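Local coordinates for protein homoprotocatechuate 2,3-dioxygenase (Brevibacterium fuscum, PDB 4Z6M) that cleaves the aromatic ring of homoprotocatechuate with molecular oxygen, as an extradiol dioxygenase built around a non-haem iron(II) held by a facial triad of two histidines and one carboxylate, at residues Glu179-Gln182 with Thr188-Ala191. The protein carries 1 engineered substitution. Residues are numbered along the deposited sequence; the frame is centred on the assembly and turned at random.
Sequences EDIQ and TYAA
Tyr189 N gives its hydrogen to Ile181 O across 2.9 Å, almost straight at 174°, and this bond marks the point where an antiparallel beta hairpin is disturbed. The hairpin, strands 176-182 and 188-194, belongs to the iron-binding glyoxalase/dioxygenase-superfamily region of the enzyme and illustrates how a beta bulge is accommodated. Ile181 and Ala190 form a hydrogen-bonded pair, with Ile181 N donating to Ala190 O at 3.0 Å; one residue further along, Gln182 is paired with Thr188, so Tyr189 is the extra residue. Its psi of -24° suits the first position of a classic bulge, but the second amide does not join in: Ala190 N stays 3.6 Å from Ile181 O and is buried without a hydrogen-bond partner in the model.

With the shift, the bond from CA to CB of Tyr189 leans toward the opposing strand. Ile181 O lies at the edge of the tyrosine ring, in its plane, while Ile181 CG2, anti to its own backbone N, meets Tyr189 CB at 4.1 Å, the two side chains crossing nearly at right angles. The phenol hydroxyl is bound by Asp183, and helix 329-333 packs on both Ile181 and Tyr189. Ala190 projects on the Ile181 side of the sheet; the side chain of Ala190 is about 10 Å from the bound iron(II) ion.

The other face carries Asp180, Gln182, Thr188 and Ala191, the last two packing against helix 163-172. Gln182 lays CG 3.7 Å from Thr188 OG1, and its chain, extended beyond CG, rises from this face and leans back to bring the amide to Asp180. That carboxylate is already engaged, OD1 with Thr284 and OD2 in a salt bridge with Arg167; Gln182 NE2 reaches Asp180 OD2 at 2.9 Å from above the carboxylate plane.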
loop_
_atom_site.group_PDB
_atom_site.type_symbol
_atom_site.label_atom_id
_atom_site.label_comp_id
_atom_site.label_asym_id
_atom_site.label_seq_id
_atom_site.Cartn_x
_atom_site.Cartn_y
_atom_site.Cartn_z
ATOM N N GLU A 179 1.419 -11.363 25.173
ATOM C CA GLU A 179 2.260 -10.266 25.630
ATOM C C GLU A 179 1.701 -9.642 26.900
ATOM O O GLU A 179 0.516 -9.777 27.197
ATOM C CB GLU A 179 2.379 -9.199 24.545
ATOM C CG GLU A 179 2.855 -9.772 23.204
ATOM C CD GLU A 179 3.537 -8.758 22.307
ATOM O OE1 GLU A 179 4.194 -7.873 22.841
ATOM O OE2 GLU A 179 3.439 -8.864 21.049
ATOM N N ASP A 180 2.556 -8.957 27.645
ATOM C CA ASP A 180 2.125 -8.222 28.833
ATOM C C ASP A 180 3.054 -7.064 29.117
ATOM O O ASP A 180 4.122 -6.939 28.488
ATOM C CB ASP A 180 1.918 -9.155 30.026
ATOM C CG ASP A 180 3.171 -9.762 30.578
ATOM O OD1 ASP A 180 4.231 -9.734 29.965
ATOM O OD2 ASP A 180 3.065 -10.363 31.652
ATOM N N ILE A 181 2.598 -6.200 30.026
ATOM C CA ILE A 181 3.391 -5.061 30.454
ATOM C C ILE A 181 3.509 -5.118 31.970
ATOM O O ILE A 181 2.494 -5.191 32.660
ATOM C CB ILE A 181 2.735 -3.721 30.031
ATOM C CG1 ILE A 181 2.716 -3.583 28.511
ATOM C CG2 ILE A 181 3.443 -2.525 30.666
ATOM C CD1 ILE A 181 1.954 -2.377 27.994
ATOM N N GLN A 182 4.743 -5.048 32.461
ATOM C CA GLN A 182 5.035 -5.080 33.898
ATOM C C GLN A 182 6.055 -4.024 34.248
ATOM O O GLN A 182 6.662 -3.433 33.366
ATOM C CB GLN A 182 5.575 -6.457 34.301
ATOM C CG GLN A 182 4.606 -7.587 34.075
ATOM C CD GLN A 182 5.099 -8.898 34.633
ATOM O OE1 GLN A 182 5.765 -8.945 35.679
ATOM N NE2 GLN A 182 4.738 -9.966 33.980
ATOM N N THR A 188 1.734 -5.600 37.354
ATOM C CA THR A 188 1.279 -5.858 35.983
ATOM C C THR A 188 0.259 -4.797 35.585
ATOM O O THR A 188 -0.675 -4.515 36.345
ATOM C CB THR A 188 0.688 -7.277 35.845
ATOM O OG1 THR A 188 1.682 -8.237 36.183
ATOM C CG2 THR A 188 0.204 -7.537 34.430
ATOM N N TYR A 189 0.454 -4.212 34.404
ATOM C CA TYR A 189 -0.384 -3.146 33.911
ATOM C C TYR A 189 -1.353 -3.588 32.814
ATOM O O TYR A 189 -2.372 -2.914 32.618
ATOM C CB TYR A 189 0.472 -2.000 33.393
ATOM C CG TYR A 189 1.303 -1.373 34.473
ATOM C CD1 TYR A 189 2.560 -1.875 34.815
ATOM C CD2 TYR A 189 0.814 -0.296 35.209
ATOM C CE1 TYR A 189 3.296 -1.284 35.833
ATOM C CE2 TYR A 189 1.554 0.286 36.208
ATOM C CZ TYR A 189 2.797 -0.214 36.528
ATOM O OH TYR A 189 3.514 0.370 37.541
ATOM N N ALA A 190 -1.032 -4.667 32.086
ATOM C CA ALA A 190 -1.832 -5.076 30.950
ATOM C C ALA A 190 -1.385 -6.453 30.514
ATOM O O ALA A 190 -0.224 -6.812 30.702
ATOM C CB ALA A 190 -1.690 -4.083 29.817
ATOM N N ALA A 191 -2.300 -7.217 29.943
ATOM C CA ALA A 191 -2.003 -8.517 29.376
ATOM C C ALA A 191 -2.903 -8.764 28.173
ATOM O O ALA A 191 -4.032 -8.275 28.124
ATOM C CB ALA A 191 -2.211 -9.618 30.398
#